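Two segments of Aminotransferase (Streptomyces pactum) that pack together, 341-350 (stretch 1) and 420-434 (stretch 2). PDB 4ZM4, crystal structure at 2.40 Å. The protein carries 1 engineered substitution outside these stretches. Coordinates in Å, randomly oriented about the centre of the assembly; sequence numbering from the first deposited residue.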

ATOM      1  N   THR B 341      11.385 -18.837 -23.565  1.00 25.98           N
ATOM      2  CA  THR B 341       9.998 -18.422 -23.699  1.00 26.30           C
ATOM      3  C   THR B 341       9.873 -17.058 -24.408  1.00 24.64           C
ATOM      4  O   THR B 341       9.111 -16.910 -25.351  1.00 24.99           O
ATOM      5  CB  THR B 341       9.297 -18.371 -22.332  1.00 26.32           C
ATOM      6  OG1 THR B 341       9.281 -19.677 -21.762  1.00 26.99           O
ATOM      7  CG2 THR B 341       7.850 -17.889 -22.487  1.00 26.38           C
ATOM      8  N   GLY B 342      10.643 -16.089 -23.948  1.00 25.26           N
ATOM      9  CA  GLY B 342      10.627 -14.750 -24.515  1.00 26.33           C
ATOM     10  C   GLY B 342      11.134 -14.713 -25.941  1.00 25.46           C
ATOM     11  O   GLY B 342      10.565 -14.023 -26.792  1.00 26.43           O
ATOM     12  N   GLN B 343      12.185 -15.467 -26.212  1.00 26.21           N
ATOM     13  CA  GLN B 343      12.743 -15.513 -27.541  1.00 25.07           C
ATOM     14  C   GLN B 343      11.706 -16.071 -28.482  1.00 25.70           C
ATOM     15  O   GLN B 343      11.506 -15.555 -29.594  1.00 24.98           O
ATOM     16  CB  GLN B 343      14.017 -16.374 -27.576  1.00 24.55           C
ATOM     17  CG  GLN B 343      14.764 -16.332 -28.910  1.00 23.77           C
ATOM     18  CD  GLN B 343      15.459 -15.014 -29.145  1.00 25.10           C
ATOM     19  OE1 GLN B 343      15.049 -14.214 -29.980  1.00 26.39           O
ATOM     20  NE2 GLN B 343      16.531 -14.776 -28.404  1.00 27.86           N
ATOM     21  N   TYR B 344      11.063 -17.162 -28.072  1.00 26.96           N
ATOM     22  CA  TYR B 344      10.069 -17.782 -28.932  1.00 28.36           C
ATOM     23  C   TYR B 344       8.900 -16.831 -29.197  1.00 27.42           C
ATOM     24  O   TYR B 344       8.363 -16.814 -30.306  1.00 28.78           O
ATOM     25  CB  TYR B 344       9.589 -19.116 -28.356  1.00 31.81           C
ATOM     26  CG  TYR B 344       8.764 -19.931 -29.347  1.00 34.09           C
ATOM     27  CD1 TYR B 344       9.319 -20.369 -30.552  1.00 35.53           C
ATOM     28  CD2 TYR B 344       7.445 -20.265 -29.074  1.00 32.89           C
ATOM     29  CE1 TYR B 344       8.579 -21.106 -31.462  1.00 36.15           C
ATOM     30  CE2 TYR B 344       6.707 -21.017 -29.957  1.00 35.28           C
ATOM     31  CZ  TYR B 344       7.278 -21.439 -31.153  1.00 36.89           C
ATOM     32  OH  TYR B 344       6.538 -22.194 -32.037  1.00 37.03           O
ATOM     33  N   MET B 345       8.482 -16.065 -28.190  1.00 27.78           N
ATOM     34  CA  MET B 345       7.376 -15.120 -28.399  1.00 27.08           C
ATOM     35  C   MET B 345       7.862 -14.049 -29.345  1.00 26.35           C
ATOM     36  O   MET B 345       7.169 -13.714 -30.294  1.00 25.51           O
ATOM     37  CB  MET B 345       6.874 -14.497 -27.091  1.00 28.37           C
ATOM     38  CG  MET B 345       5.746 -13.470 -27.297  1.00 27.60           C
ATOM     39  SD  MET B 345       4.146 -14.202 -27.778  1.00 28.36           S
ATOM     40  CE  MET B 345       3.547 -14.675 -26.154  1.00 28.68           C
ATOM     41  N   GLU B 346       9.057 -13.517 -29.082  1.00 25.08           N
ATOM     42  CA  GLU B 346       9.627 -12.504 -29.949  1.00 24.80           C
ATOM     43  C   GLU B 346       9.696 -12.986 -31.403  1.00 28.12           C
ATOM     44  O   GLU B 346       9.197 -12.295 -32.290  1.00 29.13           O
ATOM     45  CB  GLU B 346      11.012 -12.071 -29.477  1.00 25.51           C
ATOM     46  CG  GLU B 346      11.674 -11.067 -30.416  1.00 24.06           C
ATOM     47  CD  GLU B 346      13.021 -10.568 -29.935  1.00 24.69           C
ATOM     48  OE1 GLU B 346      13.531 -11.021 -28.872  1.00 25.89           O
ATOM     49  OE2 GLU B 346      13.562  -9.674 -30.612  1.00 24.71           O
ATOM     50  N   ASP B 347      10.279 -14.167 -31.650  1.00 28.16           N
ATOM     51  CA  ASP B 347      10.427 -14.671 -33.027  1.00 30.47           C
ATOM     52  C   ASP B 347       9.065 -14.855 -33.714  1.00 31.40           C
ATOM     53  O   ASP B 347       8.866 -14.446 -34.864  1.00 32.06           O
ATOM     54  CB  ASP B 347      11.226 -15.992 -33.078  1.00 31.89           C
ATOM     55  CG  ASP B 347      12.679 -15.846 -32.572  1.00 31.68           C
ATOM     56  OD1 ASP B 347      13.237 -14.717 -32.570  1.00 32.78           O
ATOM     57  OD2 ASP B 347      13.262 -16.878 -32.171  1.00 30.64           O
ATOM     58  N   THR B 348       8.121 -15.433 -32.984  1.00 31.39           N
ATOM     59  CA  THR B 348       6.771 -15.700 -33.497  1.00 28.79           C
ATOM     60  C   THR B 348       6.035 -14.437 -33.888  1.00 28.12           C
ATOM     61  O   THR B 348       5.485 -14.343 -34.980  1.00 28.66           O
ATOM     62  CB  THR B 348       5.940 -16.421 -32.431  1.00 29.23           C
ATOM     63  OG1 THR B 348       6.594 -17.645 -32.086  1.00 27.86           O
ATOM     64  CG2 THR B 348       4.561 -16.729 -32.957  1.00 30.14           C
ATOM     65  N   VAL B 349       6.067 -13.440 -33.010  1.00 27.83           N
ATOM     66  CA  VAL B 349       5.386 -12.175 -33.261  1.00 25.97           C
ATOM     67  C   VAL B 349       6.039 -11.403 -34.399  1.00 26.98           C
ATOM     68  O   VAL B 349       5.332 -10.865 -35.241  1.00 25.35           O
ATOM     69  CB  VAL B 349       5.297 -11.335 -31.981  1.00 25.56           C
ATOM     70  CG1 VAL B 349       4.789  -9.940 -32.250  1.00 24.85           C
ATOM     71  CG2 VAL B 349       4.398 -12.040 -30.973  1.00 26.71           C
ATOM     72  N   ARG B 350       7.370 -11.401 -34.476  1.00 29.39           N
ATOM     73  CA  ARG B 350       8.075 -10.838 -35.662  1.00 31.32           C
ATOM     74  C   ARG B 350       7.636 -11.466 -37.006  1.00 31.98           C
ATOM     75  O   ARG B 350       7.379 -10.750 -37.971  1.00 28.58           O
ATOM     76  CB  ARG B 350       9.603 -10.972 -35.530  1.00 32.84           C
ATOM     77  CG  ARG B 350      10.255  -9.833 -34.769  1.00 37.71           C
ATOM     78  CD  ARG B 350      11.789  -9.818 -34.866  1.00 40.65           C
ATOM     79  NE  ARG B 350      12.363  -9.197 -33.670  1.00 41.78           N
ATOM     80  CZ  ARG B 350      12.353  -7.887 -33.399  1.00 42.48           C
ATOM     81  NH1 ARG B 350      11.846  -7.009 -34.261  1.00 44.92           N
ATOM     82  NH2 ARG B 350      12.861  -7.442 -32.253  1.00 41.38           N
TER
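Stretch 2 (420-434) PWFLSTAHTRDVIDK

Stretch 2 reaches the helix of stretch 1 in three pieces: a short strand at W421 and F422, a type I turn from S424 to H427, and a helix that starts at R429 and runs on beyond K434. The two helices point nearly the same way, their axes 22° apart (signed crossing angle -22°) and 10.1 Å apart at closest approach. In the register, T341 lies nearest T428, M345 nearest I432 and T348 nearest D433, while G342 lies nearest L423.

The main bump is I432. Its side chain is a knob in the hollow bounded by T341, Y344, M345 and T348, the i, i+3, i+4, i+7 pattern of one helical face. Its CD1 lies 3.9 Å from T341 O, its CG1 3.6 Å from M345 CE, and its CG2 3.7 Å from Y344 CD2 and 3.8 Å from T348 OG1. T348, on the border of this hollow, turns its hydroxyl back to its own helix: T348 OG1 donates to Y344 O at 2.6 Å.

M345 answers as the bump from stretch 1. With chi1 t and chi2 and chi3 both p, it touches three apolar residues of stretch 2 that face the helix: besides I432, its CB meets L423 CD1 at 3.6 Å and its SD meets W421 CZ3 at 3.8 Å. The sulfur approaches the indole at its edge, and V349 CG2 comes to the same ring, also near its plane, 4.0 Å from W421 CH2. Where the helix has no side chain, at G342, the leucine comes up to the backbone: L423 CD1 is 4.0 Å from G342 CA.

The turn meets the helix most closely through its backbone. T341 CG2 packs 3.3 Å from H427 O and 3.9 Å from S424 O, so a methyl group covers the carbonyls of the turn's first and last residues. H427 CB is farther, 4.3 Å from T341 CG2. Within the turn, H427 N bonds back to S424 O at 3.0 Å. T428 then caps the new helix, its OG1 accepting a weak bond from V431 N at 3.4 Å.

Y344 closes the partly exposed border. R429 CG lies over one face of its ring, 3.5 Å from Y344 CE2, a CH-pi contact made by the aliphatic part of the arginine. At the ring's edge, Y344 OH donates to D433 OD1 at 2.7 Å, the one hydrogen bond between the stretches. The rule is legible: shape fills the middle, and a single polar clasp sits at the margin.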

ATOM      1  N   PRO B 420       4.105  -2.719 -21.409  1.00 21.32           N
ATOM      2  CA  PRO B 420       4.720  -3.992 -21.752  1.00 21.52           C
ATOM      3  C   PRO B 420       3.810  -5.229 -21.573  1.00 21.05           C
ATOM      4  O   PRO B 420       2.784  -5.159 -20.887  1.00 21.81           O
ATOM      5  CB  PRO B 420       5.923  -4.048 -20.805  1.00 21.44           C
ATOM      6  CG  PRO B 420       5.509  -3.255 -19.615  1.00 21.91           C
ATOM      7  CD  PRO B 420       4.624  -2.166 -20.137  1.00 21.57           C
ATOM      8  N   TRP B 421       4.174  -6.318 -22.258  1.00 19.91           N
ATOM      9  CA  TRP B 421       3.702  -7.684 -21.976  1.00 19.95           C
ATOM     10  C   TRP B 421       4.591  -8.296 -20.890  1.00 21.43           C
ATOM     11  O   TRP B 421       5.823  -8.077 -20.871  1.00 23.23           O
ATOM     12  CB  TRP B 421       3.881  -8.567 -23.231  1.00 19.98           C
ATOM     13  CG  TRP B 421       3.108  -8.165 -24.468  1.00 19.44           C
ATOM     14  CD1 TRP B 421       2.365  -7.042 -24.656  1.00 20.28           C
ATOM     15  CD2 TRP B 421       3.055  -8.887 -25.706  1.00 20.72           C
ATOM     16  NE1 TRP B 421       1.848  -7.028 -25.922  1.00 19.83           N
ATOM     17  CE2 TRP B 421       2.242  -8.161 -26.578  1.00 21.14           C
ATOM     18  CE3 TRP B 421       3.612 -10.093 -26.153  1.00 20.69           C
ATOM     19  CZ2 TRP B 421       1.978  -8.596 -27.883  1.00 22.02           C
ATOM     20  CZ3 TRP B 421       3.359 -10.510 -27.432  1.00 20.93           C
ATOM     21  CH2 TRP B 421       2.538  -9.782 -28.279  1.00 21.95           C
ATOM     22  N   PHE B 422       4.002  -9.117 -20.039  1.00 21.93           N
ATOM     23  CA  PHE B 422       4.718  -9.800 -18.951  1.00 21.41           C
ATOM     24  C   PHE B 422       4.562 -11.317 -19.054  1.00 22.01           C
ATOM     25  O   PHE B 422       3.665 -11.912 -18.442  1.00 21.04           O
ATOM     26  CB  PHE B 422       4.163  -9.339 -17.604  1.00 21.49           C
ATOM     27  CG  PHE B 422       4.458  -7.905 -17.296  1.00 21.97           C
ATOM     28  CD1 PHE B 422       3.562  -6.919 -17.617  1.00 20.93           C
ATOM     29  CD2 PHE B 422       5.642  -7.541 -16.663  1.00 21.41           C
ATOM     30  CE1 PHE B 422       3.813  -5.608 -17.278  1.00 21.65           C
ATOM     31  CE2 PHE B 422       5.891  -6.226 -16.354  1.00 19.72           C
ATOM     32  CZ  PHE B 422       4.981  -5.256 -16.661  1.00 19.21           C
ATOM     33  N   LEU B 423       5.448 -11.967 -19.810  1.00 24.24           N
ATOM     34  CA  LEU B 423       5.326 -13.438 -20.021  1.00 23.11           C
ATOM     35  C   LEU B 423       5.671 -14.235 -18.749  1.00 22.53           C
ATOM     36  O   LEU B 423       6.281 -13.711 -17.818  1.00 23.41           O
ATOM     37  CB  LEU B 423       6.161 -13.900 -21.215  1.00 23.36           C
ATOM     38  CG  LEU B 423       6.032 -13.072 -22.500  1.00 23.09           C
ATOM     39  CD1 LEU B 423       6.868 -13.687 -23.603  1.00 24.66           C
ATOM     40  CD2 LEU B 423       4.588 -12.942 -22.964  1.00 22.07           C
ATOM     41  N   SER B 424       5.264 -15.492 -18.741  1.00 23.54           N
ATOM     42  CA  SER B 424       5.348 -16.356 -17.576  1.00 23.64           C
ATOM     43  C   SER B 424       5.644 -17.763 -18.035  1.00 23.17           C
ATOM     44  O   SER B 424       5.624 -18.045 -19.233  1.00 23.00           O
ATOM     45  CB  SER B 424       4.031 -16.359 -16.821  1.00 24.51           C
ATOM     46  OG  SER B 424       3.101 -17.228 -17.444  1.00 25.09           O
ATOM     47  N   THR B 425       5.935 -18.653 -17.095  1.00 23.46           N
ATOM     48  CA  THR B 425       6.259 -20.043 -17.455  1.00 23.52           C
ATOM     49  C   THR B 425       5.025 -20.737 -17.957  1.00 24.85           C
ATOM     50  O   THR B 425       5.124 -21.802 -18.579  1.00 27.95           O
ATOM     51  CB  THR B 425       6.834 -20.824 -16.265  1.00 22.13           C
ATOM     52  OG1 THR B 425       5.911 -20.769 -15.188  1.00 22.35           O
ATOM     53  CG2 THR B 425       8.158 -20.213 -15.810  1.00 20.33           C
ATOM     54  N   ALA B 426       3.854 -20.143 -17.726  1.00 24.23           N
ATOM     55  CA  ALA B 426       2.600 -20.701 -18.260  1.00 24.09           C
ATOM     56  C   ALA B 426       2.382 -20.366 -19.730  1.00 24.38           C
ATOM     57  O   ALA B 426       1.487 -20.935 -20.371  1.00 24.77           O
ATOM     58  CB  ALA B 426       1.409 -20.225 -17.454  1.00 23.44           C
ATOM     59  N   HIS B 427       3.179 -19.450 -20.268  1.00 24.25           N
ATOM     60  CA  HIS B 427       3.145 -19.161 -21.706  1.00 23.27           C
ATOM     61  C   HIS B 427       4.056 -20.162 -22.447  1.00 23.10           C
ATOM     62  O   HIS B 427       5.166 -19.841 -22.828  1.00 21.60           O
ATOM     63  CB  HIS B 427       3.571 -17.742 -21.986  1.00 23.21           C
ATOM     64  CG  HIS B 427       2.579 -16.722 -21.518  1.00 24.95           C
ATOM     65  ND1 HIS B 427       2.581 -16.213 -20.239  1.00 24.43           N
ATOM     66  CD2 HIS B 427       1.562 -16.107 -22.164  1.00 24.40           C
ATOM     67  CE1 HIS B 427       1.604 -15.332 -20.117  1.00 24.63           C
ATOM     68  NE2 HIS B 427       0.964 -15.262 -21.263  1.00 25.10           N
ATOM     69  N   THR B 428       3.553 -21.389 -22.590  1.00 23.48           N
ATOM     70  CA  THR B 428       4.275 -22.514 -23.223  1.00 24.51           C
ATOM     71  C   THR B 428       4.326 -22.278 -24.723  1.00 25.29           C
ATOM     72  O   THR B 428       3.737 -21.320 -25.217  1.00 24.30           O
ATOM     73  CB  THR B 428       3.522 -23.835 -22.996  1.00 22.04           C
ATOM     74  OG1 THR B 428       2.243 -23.740 -23.609  1.00 19.32           O
ATOM     75  CG2 THR B 428       3.324 -24.130 -21.513  1.00 22.75           C
ATOM     76  N   ARG B 429       5.020 -23.143 -25.443  1.00 29.19           N
ATOM     77  CA  ARG B 429       5.031 -23.065 -26.913  1.00 34.28           C
ATOM     78  C   ARG B 429       3.629 -23.117 -27.521  1.00 30.49           C
ATOM     79  O   ARG B 429       3.337 -22.355 -28.437  1.00 31.48           O
ATOM     80  CB  ARG B 429       5.894 -24.167 -27.555  1.00 40.44           C
ATOM     81  CG  ARG B 429       7.328 -23.739 -27.882  1.00 48.35           C
ATOM     82  CD  ARG B 429       8.368 -24.333 -26.937  1.00 54.72           C
ATOM     83  NE  ARG B 429       9.596 -23.541 -26.902  1.00 59.31           N
ATOM     84  CZ  ARG B 429       9.928 -22.656 -25.958  1.00 61.59           C
ATOM     85  NH1 ARG B 429       9.130 -22.406 -24.911  1.00 54.48           N
ATOM     86  NH2 ARG B 429      11.089 -22.016 -26.068  1.00 66.83           N
ATOM     87  N   ASP B 430       2.773 -24.005 -27.034  1.00 29.79           N
ATOM     88  CA  ASP B 430       1.454 -24.150 -27.647  1.00 31.59           C
ATOM     89  C   ASP B 430       0.651 -22.856 -27.474  1.00 30.30           C
ATOM     90  O   ASP B 430      -0.023 -22.422 -28.406  1.00 28.91           O
ATOM     91  CB  ASP B 430       0.657 -25.334 -27.067  1.00 35.14           C
ATOM     92  CG  ASP B 430       1.266 -26.718 -27.415  1.00 36.79           C
ATOM     93  OD1 ASP B 430       0.883 -27.702 -26.745  1.00 36.26           O
ATOM     94  OD2 ASP B 430       2.072 -26.843 -28.373  1.00 36.77           O
ATOM     95  N   VAL B 431       0.729 -22.251 -26.277  1.00 28.48           N
ATOM     96  CA  VAL B 431       0.054 -20.983 -25.976  1.00 25.53           C
ATOM     97  C   VAL B 431       0.505 -19.879 -26.946  1.00 25.24           C
ATOM     98  O   VAL B 431      -0.312 -19.212 -27.557  1.00 23.25           O
ATOM     99  CB  VAL B 431       0.303 -20.531 -24.522  1.00 23.94           C
ATOM    100  CG1 VAL B 431      -0.132 -19.086 -24.338  1.00 24.69           C
ATOM    101  CG2 VAL B 431      -0.430 -21.426 -23.544  1.00 23.24           C
ATOM    102  N   ILE B 432       1.816 -19.761 -27.111  1.00 25.38           N
ATOM    103  CA  ILE B 432       2.394 -18.779 -27.996  1.00 26.26           C
ATOM    104  C   ILE B 432       2.000 -19.036 -29.449  1.00 26.88           C
ATOM    105  O   ILE B 432       1.788 -18.090 -30.204  1.00 27.28           O
ATOM    106  CB  ILE B 432       3.933 -18.764 -27.823  1.00 29.86           C
ATOM    107  CG1 ILE B 432       4.287 -18.237 -26.414  1.00 30.19           C
ATOM    108  CG2 ILE B 432       4.605 -17.927 -28.898  1.00 28.52           C
ATOM    109  CD1 ILE B 432       5.676 -18.560 -25.929  1.00 28.92           C
ATOM    110  N   ASP B 433       1.921 -20.301 -29.856  1.00 26.71           N
ATOM    111  CA  ASP B 433       1.392 -20.640 -31.185  1.00 29.62           C
ATOM    112  C   ASP B 433      -0.067 -20.177 -31.337  1.00 31.76           C
ATOM    113  O   ASP B 433      -0.419 -19.603 -32.350  1.00 29.15           O
ATOM    114  CB  ASP B 433       1.556 -22.146 -31.517  1.00 30.70           C
ATOM    115  CG  ASP B 433       3.030 -22.547 -31.797  1.00 32.07           C
ATOM    116  OD1 ASP B 433       3.897 -21.669 -32.011  1.00 32.67           O
ATOM    117  OD2 ASP B 433       3.315 -23.756 -31.824  1.00 33.99           O
ATOM    118  N   LYS B 434      -0.909 -20.394 -30.326  1.00 35.39           N
ATOM    119  CA  LYS B 434      -2.271 -19.823 -30.352  1.00 34.71           C
ATOM    120  C   LYS B 434      -2.246 -18.307 -30.420  1.00 32.71           C
ATOM    121  O   LYS B 434      -3.070 -17.700 -31.092  1.00 32.05           O
ATOM    122  CB  LYS B 434      -3.088 -20.241 -29.133  1.00 37.67           C
ATOM    123  CG  LYS B 434      -3.488 -21.702 -29.119  1.00 41.64           C
ATOM    124  CD  LYS B 434      -4.561 -21.969 -28.069  1.00 47.46           C
ATOM    125  CE  LYS B 434      -4.826 -23.466 -27.927  1.00 54.44           C
ATOM    126  NZ  LYS B 434      -5.969 -23.735 -27.008  1.00 59.48           N
TER